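Local coordinates for protein sialyltransferase 0160 (Photobacterium damselae, PDB 4R84) that probably transfers sialic acid from a CMP-activated donor to acceptor sugars, as a glycosyltransferase of the GT-B structural group, at residues A[358-363]-A[431-436]; A[364-369]-A[411-416]. One frame throughout, in Å; residues are numbered along the deposited sequence.

Contact 1 (A[358-363]-A[431-436]); sequences NFIFTG and ISFEVL. With CA (calcium ion), chain F; CSF (cytidine-5'-monophosphate-3-fluoro-N-acetyl-neuraminic acid), chain E.
Ile-360 and the methyl of Thr-362, on one side of a strand, meet Phe-433 and Leu-436, illustrating how a Rossmann-like domain fits a nucleotide site to the end of its sheet. Ile-360 brings CG2 to the rim of the Phe-433 ring, close to the ring plane, 4.2 Å from CE2. Its other branch runs tip to tip with Leu-436, CD1 to CD1 at 3.7 Å. Thr-362 CG2 approaches Phe-433 CE2 obliquely at 3.7 Å, the two side chains crossing near a right angle. Leu-436 CD1 also lies over one face of the Phe-433 ring, offset toward its rim, so the ring is packed from within its own segment as well. Thr-362 OG1 is hydrogen-bonded to Tyr-454 OH.

The polar contacts go to the donor analogue. Cytosine N4 donates to Gly-363 O at 2.9 Å (157°), while Phe-433 N reaches cytosine O2, also at 2.9 Å but more bent (137°); backbone atoms of the two segments thus take the two ends of the base's Watson-Crick edge, N4 and O2. Phe-433 CG stands opposite its own N (chi1 -173°), which sends the ring to the strand, while the N of the same residue faces the base. Glu-434, bent at chi2, takes both ribose hydroxyls: O2' donates to OE1 at 2.7 Å and O3' to OE2.

Metal binding occupies the far end of the strand, where Asn-358 OD1 ligates calcium at 2.4 Å and ND2 donates to a calcium-bound water. Tyr-351, Ser-354, Leu-356 and Asp-401 complete the protein ligands.

Strand 358-362 lies between strands 401-405 and 445-447 of a parallel four-stranded sheet. Phe-361 points away to helix 373-388, whereas the start of helix 434-438 packs on the other face, with Val-446 touching both Thr-362 and Phe-433.

Contact 2 (A[364-369]-A[411-416]); sequences TTTWAG and GVINDI
Ile-413 meets two flat peptide groups in different ways. Its CD1 sits over one face of the Thr-365 carbonyl, almost directly above the oxygen and 3.6 Å from Thr-365 O. Its CG2 instead comes roughly end-on to the Thr-364 carbonyl, 4.0 Å from Thr-364 O. A water clearly tilted from the plane of that carbonyl donates to Thr-364 O at 3.0 Å and to Asn-414 OD1 at 2.6 Å, bridging loop and helix. The rest of the Asn-414 amide is engaged too, since ND2 bonds to His-407 O.

With chi2 at -178°, Ile-413 is stretched out from the helix far enough for CD1 also to touch Thr-366 CG2 at 3.7 Å, the two side chains crossing at about a right angle. Helix 373-388 adds Lys-373 and Gln-380 against Ile-413, and Gln-380 OE1 accepts from Thr-364 N.

Helix 412-419 is therefore joined to the loop following strand 358-362 by one isoleucine and one water. The chemistry is mixed: methyl groups lie against carbonyl oxygens by van der Waals contact, not by hydrogen bonds, and at Thr-364 O a water donates, as it does also to the Asn-414 amide oxygen.

In the fold
Contact 1 is the interior example and contact 2 the more peripheral one, their centres about 16 Å apart. They share a continuous piece of chain: strand 358-362 supplies contact 1, and the loop that immediately follows it supplies contact 2, which is nested within the longer loop that contact 1 closes. Their helices differ, 434-438 on the nucleotide side and 412-419 beside the outgoing loop. Chemistry follows place. The buried pairing is wholly apolar, with several of its polar groups directed to the donor analogue and calcium, whereas the partly exposed one sets an aliphatic side chain on backbone carbonyls and adds a bridging water. Contact 2 still lies near the ligand: the Thr-364 side chain is about 4 Å from it.

Contact 1 (A[358-363]-A[431-436])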
ATOM      1  N   ASN A 358      -1.219  18.489 -21.528  1.00 23.84           N
ATOM      2  CA  ASN A 358      -2.364  18.406 -20.634  1.00 21.12           C
ATOM      3  C   ASN A 358      -2.105  18.953 -19.230  1.00 21.16           C
ATOM      4  O   ASN A 358      -1.079  18.671 -18.614  1.00 24.53           O
ATOM      5  CB  ASN A 358      -2.817  16.940 -20.594  1.00 19.70           C
ATOM      6  CG  ASN A 358      -3.070  16.394 -21.998  1.00 21.33           C
ATOM      7  OD1 ASN A 358      -3.861  16.970 -22.745  1.00 23.94           O
ATOM      8  ND2 ASN A 358      -2.353  15.334 -22.385  1.00 23.16           N
ATOM      9  N   PHE A 359      -3.057  19.754 -18.751  1.00 18.74           N
ATOM     10  CA  PHE A 359      -2.991  20.397 -17.446  1.00 20.75           C
ATOM     11  C   PHE A 359      -4.154  19.956 -16.600  1.00 21.79           C
ATOM     12  O   PHE A 359      -5.293  20.068 -17.031  1.00 20.12           O
ATOM     13  CB  PHE A 359      -2.998  21.934 -17.615  1.00 21.01           C
ATOM     14  CG  PHE A 359      -3.475  22.721 -16.402  1.00 26.59           C
ATOM     15  CD1 PHE A 359      -2.845  22.612 -15.165  1.00 24.85           C
ATOM     16  CD2 PHE A 359      -4.529  23.623 -16.525  1.00 29.91           C
ATOM     17  CE1 PHE A 359      -3.272  23.368 -14.064  1.00 21.07           C
ATOM     18  CE2 PHE A 359      -4.966  24.390 -15.428  1.00 28.22           C
ATOM     19  CZ  PHE A 359      -4.340  24.255 -14.193  1.00 24.60           C
ATOM     20  N   ILE A 360      -3.869  19.429 -15.410  1.00 17.61           N
ATOM     21  CA  ILE A 360      -4.924  19.165 -14.449  1.00 14.57           C
ATOM     22  C   ILE A 360      -4.929  20.203 -13.349  1.00 17.64           C
ATOM     23  O   ILE A 360      -3.927  20.389 -12.653  1.00 19.57           O
ATOM     24  CB  ILE A 360      -4.777  17.782 -13.784  1.00 16.11           C
ATOM     25  CG1 ILE A 360      -4.952  16.675 -14.806  1.00 17.41           C
ATOM     26  CG2 ILE A 360      -5.807  17.646 -12.673  1.00 22.11           C
ATOM     27  CD1 ILE A 360      -4.740  15.281 -14.196  1.00 19.86           C
ATOM     28  N   PHE A 361      -6.072  20.858 -13.175  1.00 17.59           N
ATOM     29  CA  PHE A 361      -6.288  21.708 -12.017  1.00 19.30           C
ATOM     30  C   PHE A 361      -6.874  20.874 -10.881  1.00 18.22           C
ATOM     31  O   PHE A 361      -7.899  20.217 -11.065  1.00 19.34           O
ATOM     32  CB  PHE A 361      -7.231  22.871 -12.348  1.00 24.46           C
ATOM     33  CG  PHE A 361      -7.598  23.708 -11.151  1.00 20.31           C
ATOM     34  CD1 PHE A 361      -6.745  24.697 -10.704  1.00 21.54           C
ATOM     35  CD2 PHE A 361      -8.793  23.505 -10.472  1.00 21.81           C
ATOM     36  CE1 PHE A 361      -7.075  25.474  -9.599  1.00 22.46           C
ATOM     37  CE2 PHE A 361      -9.124  24.278  -9.359  1.00 23.76           C
ATOM     38  CZ  PHE A 361      -8.259  25.260  -8.929  1.00 26.74           C
ATOM     39  N   THR A 362      -6.254  20.946  -9.706  1.00 17.19           N
ATOM     40  CA  THR A 362      -6.779  20.203  -8.562  1.00 23.84           C
ATOM     41  C   THR A 362      -7.648  21.106  -7.689  1.00 20.03           C
ATOM     42  O   THR A 362      -7.157  22.057  -7.068  1.00 19.80           O
ATOM     43  CB  THR A 362      -5.647  19.612  -7.709  1.00 17.96           C
ATOM     44  OG1 THR A 362      -4.817  20.663  -7.225  1.00 23.56           O
ATOM     45  CG2 THR A 362      -4.786  18.664  -8.540  1.00 21.43           C
ATOM     46  N   GLY A 363      -8.940  20.808  -7.627  1.00 18.88           N
ATOM     47  CA  GLY A 363      -9.857  21.631  -6.849  1.00 16.45           C
ATOM     48  C   GLY A 363      -9.836  21.332  -5.358  1.00 18.84           C
ATOM     49  O   GLY A 363      -9.230  20.361  -4.917  1.00 18.26           O
ATOM     50  N   ILE A 431     -12.552   9.610  -7.714  1.00 18.83           N
ATOM     51  CA  ILE A 431     -11.260   8.932  -7.848  1.00 17.39           C
ATOM     52  C   ILE A 431     -10.210   9.629  -6.988  1.00 21.93           C
ATOM     53  O   ILE A 431     -10.076  10.842  -7.041  1.00 20.36           O
ATOM     54  CB  ILE A 431     -10.798   8.926  -9.311  1.00 20.28           C
ATOM     55  CG1 ILE A 431     -11.905   8.321 -10.184  1.00 25.27           C
ATOM     56  CG2 ILE A 431      -9.464   8.158  -9.455  1.00 24.04           C
ATOM     57  CD1 ILE A 431     -11.696   8.495 -11.654  1.00 26.25           C
ATOM     58  N   SER A 432      -9.463   8.874  -6.195  1.00 17.34           N
ATOM     59  CA  SER A 432      -8.349   9.460  -5.456  1.00 20.48           C
ATOM     60  C   SER A 432      -7.291   9.914  -6.443  1.00 18.87           C
ATOM     61  O   SER A 432      -6.911   9.157  -7.326  1.00 18.41           O
ATOM     62  CB  SER A 432      -7.755   8.465  -4.455  1.00 20.45           C
ATOM     63  OG  SER A 432      -8.677   8.189  -3.409  1.00 21.50           O
ATOM     64  N   PHE A 433      -6.806  11.144  -6.299  1.00 21.51           N
ATOM     65  CA  PHE A 433      -5.810  11.650  -7.243  1.00 19.69           C
ATOM     66  C   PHE A 433      -4.597  10.717  -7.332  1.00 16.89           C
ATOM     67  O   PHE A 433      -3.986  10.563  -8.393  1.00 20.08           O
ATOM     68  CB  PHE A 433      -5.346  13.055  -6.848  1.00 17.14           C
ATOM     69  CG  PHE A 433      -4.444  13.699  -7.878  1.00 19.21           C
ATOM     70  CD1 PHE A 433      -3.087  13.394  -7.922  1.00 20.67           C
ATOM     71  CD2 PHE A 433      -4.951  14.598  -8.797  1.00 24.33           C
ATOM     72  CE1 PHE A 433      -2.256  13.963  -8.870  1.00 21.85           C
ATOM     73  CE2 PHE A 433      -4.119  15.183  -9.747  1.00 22.81           C
ATOM     74  CZ  PHE A 433      -2.776  14.862  -9.782  1.00 24.49           C
ATOM     75  N   GLU A 434      -4.245  10.111  -6.202  1.00 17.18           N
ATOM     76  CA  GLU A 434      -3.073   9.230  -6.129  1.00 23.84           C
ATOM     77  C   GLU A 434      -3.161   8.036  -7.099  1.00 21.97           C
ATOM     78  O   GLU A 434      -2.135   7.440  -7.459  1.00 21.38           O
ATOM     79  CB  GLU A 434      -2.880   8.750  -4.687  1.00 21.05           C
ATOM     80  CG  GLU A 434      -2.494   9.862  -3.675  1.00 18.72           C
ATOM     81  CD  GLU A 434      -3.685  10.651  -3.117  1.00 23.80           C
ATOM     82  OE1 GLU A 434      -4.834  10.395  -3.521  1.00 19.39           O
ATOM     83  OE2 GLU A 434      -3.476  11.527  -2.240  1.00 24.24           O
ATOM     84  N   VAL A 435      -4.377   7.698  -7.529  1.00 19.09           N
ATOM     85  CA  VAL A 435      -4.564   6.669  -8.557  1.00 21.49           C
ATOM     86  C   VAL A 435      -3.823   7.050  -9.853  1.00 21.81           C
ATOM     87  O   VAL A 435      -3.233   6.196 -10.510  1.00 21.33           O
ATOM     88  CB  VAL A 435      -6.068   6.422  -8.863  1.00 22.74           C
ATOM     89  CG1 VAL A 435      -6.255   5.631 -10.155  1.00 23.63           C
ATOM     90  CG2 VAL A 435      -6.745   5.693  -7.699  1.00 23.70           C
ATOM     91  N   LEU A 436      -3.819   8.335 -10.207  1.00 21.09           N
ATOM     92  CA  LEU A 436      -3.130   8.761 -11.430  1.00 18.53           C
ATOM     93  C   LEU A 436      -1.620   8.490 -11.409  1.00 23.09           C
ATOM     94  O   LEU A 436      -1.053   8.000 -12.384  1.00 25.59           O
ATOM     95  CB  LEU A 436      -3.384  10.256 -11.697  1.00 21.00           C
ATOM     96  CG  LEU A 436      -4.844  10.669 -11.892  1.00 22.51           C
ATOM     97  CD1 LEU A 436      -4.958  12.166 -12.210  1.00 26.71           C
ATOM     98  CD2 LEU A 436      -5.511   9.839 -12.980  1.00 26.18           C
TER
HETATM   99 CA    CA F 502      -3.991  16.999 -25.186  1.00 27.79          CA
HETATM  100  C5A CSF E 501      -6.577  18.926   5.415  1.00 21.67           C
HETATM  101  C4A CSF E 501      -6.815  17.426   5.528  1.00 21.01           C
HETATM  102  C2A CSF E 501      -8.139  17.536   3.373  1.00 29.35           C
HETATM  103  O6A CSF E 501      -7.811  18.938   3.344  1.00 24.59           O
HETATM  104  C6A CSF E 501      -6.567  19.293   3.937  1.00 23.62           C
HETATM  105  C3A CSF E 501      -8.116  17.023   4.824  1.00 21.51           C
HETATM  106  O4A CSF E 501      -6.868  17.071   6.916  1.00 22.96           O
HETATM  107  N5A CSF E 501      -5.302  19.261   6.009  1.00 26.00           N
HETATM  108  C7A CSF E 501      -6.406  20.793   3.782  1.00 21.89           C
HETATM  109  C8A CSF E 501      -6.380  21.169   2.312  1.00 20.14           C
HETATM  110  C9A CSF E 501      -6.010  22.638   2.148  1.00 28.04           C
HETATM  111  O9A CSF E 501      -5.965  22.917   0.749  1.00 25.94           O
HETATM  112  O8A CSF E 501      -5.380  20.377   1.672  1.00 22.20           O
HETATM  113  O7A CSF E 501      -7.513  21.453   4.398  1.00 25.67           O
HETATM  114  C1A CSF E 501      -9.525  17.350   2.791  1.00 34.20           C
HETATM  115  OBA CSF E 501      -9.953  16.190   2.627  1.00 31.59           O
HETATM  116  OAA CSF E 501     -10.216  18.355   2.500  1.00 34.23           O
HETATM  117  O1A CSF E 501      -7.228  16.725   2.628  1.00 26.49           O
HETATM  118  O2A CSF E 501      -5.180  16.575   1.219  1.00 39.04           O
HETATM  119  N1  CSF E 501      -8.297  14.736  -3.481  1.00 17.93           N
HETATM  120  C2  CSF E 501      -8.468  14.490  -4.852  1.00 18.30           C
HETATM  121  N3  CSF E 501      -8.589  15.527  -5.712  1.00 15.51           N
HETATM  122  C4  CSF E 501      -8.533  16.790  -5.239  1.00 17.36           C
HETATM  123  C5  CSF E 501      -8.375  17.045  -3.877  1.00 18.02           C
HETATM  124  C6  CSF E 501      -8.264  15.978  -2.992  1.00 17.39           C
HETATM  125  C3' CSF E 501      -6.265  13.520  -1.290  1.00 22.91           C
HETATM  126  C2' CSF E 501      -6.842  12.952  -2.560  1.00 19.56           C
HETATM  127  C1' CSF E 501      -8.221  13.571  -2.584  1.00 18.78           C
HETATM  128  O4' CSF E 501      -8.537  13.959  -1.245  1.00 21.63           O
HETATM  129  C4' CSF E 501      -7.476  13.543  -0.386  1.00 21.22           C
HETATM  130  PA  CSF E 501      -6.633  16.972   1.142  1.00 33.87           P
HETATM  131  O5' CSF E 501      -7.271  15.833   0.238  1.00 26.72           O
HETATM  132  C5' CSF E 501      -7.348  14.516   0.765  1.00 18.62           C
HETATM  133  O3' CSF E 501      -5.190  12.727  -0.802  1.00 27.10           O
HETATM  134  O2' CSF E 501      -7.026  11.536  -2.434  1.00 22.92           O
HETATM  135  N4  CSF E 501      -8.653  17.832  -6.099  1.00 18.22           N
HETATM  136  O2  CSF E 501      -8.511  13.300  -5.263  1.00 19.70           O
HETATM  137  O3A CSF E 501      -7.045  18.295   0.554  1.00 46.51           O
HETATM  138  C10 CSF E 501      -5.154  20.216   6.931  1.00 32.01           C
HETATM  139  O10 CSF E 501      -6.101  20.821   7.413  1.00 35.79           O
HETATM  140  C11 CSF E 501      -3.734  20.515   7.325  1.00 35.62           C
HETATM  141  F3A CSF E 501      -9.199  17.552   5.486  1.00 29.05           F
HETATM  142  O   HOH W   1      -2.028  15.782 -25.487  1.00 28.09           O
HETATM  143  O   HOH W   2      -6.562  16.676 -24.937  1.00 23.19           O

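Contact 2 (A[364-369]-A[411-416])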
ATOM      1  N   THR A 364     -10.487  22.182  -4.569  1.00 16.42           N
ATOM      2  CA  THR A 364     -10.687  21.886  -3.153  1.00 19.39           C
ATOM      3  C   THR A 364     -12.131  22.156  -2.768  1.00 19.07           C
ATOM      4  O   THR A 364     -12.963  22.447  -3.623  1.00 20.74           O
ATOM      5  CB  THR A 364      -9.755  22.711  -2.256  1.00 25.78           C
ATOM      6  OG1 THR A 364      -9.793  22.186  -0.918  1.00 22.96           O
ATOM      7  CG2 THR A 364     -10.177  24.184  -2.268  1.00 23.48           C
ATOM      8  N   THR A 365     -12.434  22.043  -1.479  1.00 19.94           N
ATOM      9  CA  THR A 365     -13.777  22.338  -1.011  1.00 17.91           C
ATOM     10  C   THR A 365     -13.872  23.792  -0.562  1.00 26.22           C
ATOM     11  O   THR A 365     -13.563  24.698  -1.325  1.00 29.62           O
ATOM     12  CB  THR A 365     -14.200  21.395   0.140  1.00 19.14           C
ATOM     13  OG1 THR A 365     -13.214  21.435   1.179  1.00 23.95           O
ATOM     14  CG2 THR A 365     -14.309  19.979  -0.368  1.00 27.98           C
ATOM     15  N   THR A 366     -14.312  24.016   0.664  1.00 23.42           N
ATOM     16  CA  THR A 366     -14.377  25.365   1.219  1.00 19.79           C
ATOM     17  C   THR A 366     -13.239  25.512   2.220  1.00 20.61           C
ATOM     18  O   THR A 366     -12.648  24.514   2.644  1.00 26.19           O
ATOM     19  CB  THR A 366     -15.730  25.628   1.899  1.00 23.44           C
ATOM     20  OG1 THR A 366     -15.942  24.642   2.916  1.00 24.30           O
ATOM     21  CG2 THR A 366     -16.857  25.525   0.896  1.00 23.61           C
ATOM     22  N   TRP A 367     -12.900  26.747   2.575  1.00 21.01           N
ATOM     23  CA  TRP A 367     -11.892  26.970   3.599  1.00 21.94           C
ATOM     24  C   TRP A 367     -12.344  28.098   4.534  1.00 21.63           C
ATOM     25  O   TRP A 367     -13.527  28.440   4.573  1.00 22.98           O
ATOM     26  CB  TRP A 367     -10.515  27.253   2.956  1.00 19.09           C
ATOM     27  CG  TRP A 367     -10.479  28.386   1.962  1.00 17.87           C
ATOM     28  CD1 TRP A 367     -10.204  29.697   2.237  1.00 19.63           C
ATOM     29  CD2 TRP A 367     -10.684  28.313   0.539  1.00 20.60           C
ATOM     30  NE1 TRP A 367     -10.234  30.437   1.088  1.00 23.58           N
ATOM     31  CE2 TRP A 367     -10.525  29.617   0.030  1.00 21.03           C
ATOM     32  CE3 TRP A 367     -10.980  27.275  -0.350  1.00 19.92           C
ATOM     33  CZ2 TRP A 367     -10.668  29.920  -1.331  1.00 22.17           C
ATOM     34  CZ3 TRP A 367     -11.121  27.577  -1.711  1.00 18.47           C
ATOM     35  CH2 TRP A 367     -10.962  28.891  -2.182  1.00 21.53           C
ATOM     36  N   ALA A 368     -11.422  28.660   5.307  1.00 22.04           N
ATOM     37  CA  ALA A 368     -11.801  29.633   6.326  1.00 20.16           C
ATOM     38  C   ALA A 368     -12.389  30.911   5.725  1.00 24.20           C
ATOM     39  O   ALA A 368     -12.231  31.178   4.534  1.00 23.63           O
ATOM     40  CB  ALA A 368     -10.597  29.953   7.203  1.00 25.59           C
ATOM     41  N   GLY A 369     -13.109  31.679   6.541  1.00 20.94           N
ATOM     42  CA  GLY A 369     -13.574  32.985   6.114  1.00 21.53           C
ATOM     43  C   GLY A 369     -15.078  33.202   6.216  1.00 24.25           C
ATOM     44  O   GLY A 369     -15.541  34.337   6.179  1.00 20.83           O
ATOM     45  N   GLY A 411     -18.991  18.757  -4.164  1.00 29.66           N
ATOM     46  CA  GLY A 411     -20.395  19.013  -4.453  1.00 31.12           C
ATOM     47  C   GLY A 411     -20.606  20.023  -5.572  1.00 29.75           C
ATOM     48  O   GLY A 411     -20.012  19.913  -6.643  1.00 25.89           O
ATOM     49  N   VAL A 412     -21.448  21.017  -5.310  1.00 26.71           N
ATOM     50  CA  VAL A 412     -21.801  22.022  -6.310  1.00 27.33           C
ATOM     51  C   VAL A 412     -20.597  22.885  -6.704  1.00 22.77           C
ATOM     52  O   VAL A 412     -20.554  23.441  -7.800  1.00 22.64           O
ATOM     53  CB  VAL A 412     -22.968  22.898  -5.788  1.00 36.63           C
ATOM     54  CG1 VAL A 412     -23.281  24.030  -6.736  1.00 42.98           C
ATOM     55  CG2 VAL A 412     -24.208  22.034  -5.612  1.00 41.56           C
ATOM     56  N   ILE A 413     -19.610  22.989  -5.819  1.00 27.14           N
ATOM     57  CA  ILE A 413     -18.393  23.726  -6.154  1.00 24.19           C
ATOM     58  C   ILE A 413     -17.775  23.148  -7.428  1.00 20.58           C
ATOM     59  O   ILE A 413     -17.350  23.866  -8.322  1.00 20.26           O
ATOM     60  CB  ILE A 413     -17.377  23.660  -5.008  1.00 25.91           C
ATOM     61  CG1 ILE A 413     -17.913  24.399  -3.780  1.00 27.32           C
ATOM     62  CG2 ILE A 413     -16.040  24.217  -5.444  1.00 27.02           C
ATOM     63  CD1 ILE A 413     -16.953  24.420  -2.619  1.00 32.95           C
ATOM     64  N   ASN A 414     -17.744  21.825  -7.515  1.00 19.62           N
ATOM     65  CA  ASN A 414     -17.208  21.180  -8.704  1.00 18.33           C
ATOM     66  C   ASN A 414     -18.028  21.510  -9.938  1.00 24.93           C
ATOM     67  O   ASN A 414     -17.469  21.769 -11.006  1.00 24.22           O
ATOM     68  CB  ASN A 414     -17.130  19.662  -8.507  1.00 17.64           C
ATOM     69  CG  ASN A 414     -16.104  19.266  -7.451  1.00 20.87           C
ATOM     70  OD1 ASN A 414     -15.314  20.095  -6.989  1.00 26.92           O
ATOM     71  ND2 ASN A 414     -16.107  17.993  -7.076  1.00 22.17           N
ATOM     72  N   ASP A 415     -19.351  21.514  -9.795  1.00 21.78           N
ATOM     73  CA  ASP A 415     -20.216  21.854 -10.928  1.00 23.32           C
ATOM     74  C   ASP A 415     -19.995  23.286 -11.424  1.00 20.12           C
ATOM     75  O   ASP A 415     -19.987  23.530 -12.629  1.00 23.64           O
ATOM     76  CB  ASP A 415     -21.695  21.682 -10.576  1.00 25.61           C
ATOM     77  CG  ASP A 415     -22.024  20.291 -10.094  1.00 31.25           C
ATOM     78  OD1 ASP A 415     -21.374  19.322 -10.539  1.00 32.43           O
ATOM     79  OD2 ASP A 415     -22.980  20.164  -9.307  1.00 34.47           O
ATOM     80  N   ILE A 416     -19.852  24.222 -10.488  1.00 19.77           N
ATOM     81  CA  ILE A 416     -19.632  25.636 -10.818  1.00 17.45           C
ATOM     82  C   ILE A 416     -18.318  25.818 -11.558  1.00 21.02           C
ATOM     83  O   ILE A 416     -18.272  26.481 -12.602  1.00 25.31           O
ATOM     84  CB  ILE A 416     -19.636  26.515  -9.549  1.00 18.46           C
ATOM     85  CG1 ILE A 416     -21.040  26.555  -8.939  1.00 27.01           C
ATOM     86  CG2 ILE A 416     -19.164  27.941  -9.865  1.00 24.42           C
ATOM     87  CD1 ILE A 416     -21.089  27.167  -7.561  1.00 27.08           C
TER
HETATM   88  O   HOH W   3     -12.978  20.719  -6.038  1.00 19.43           O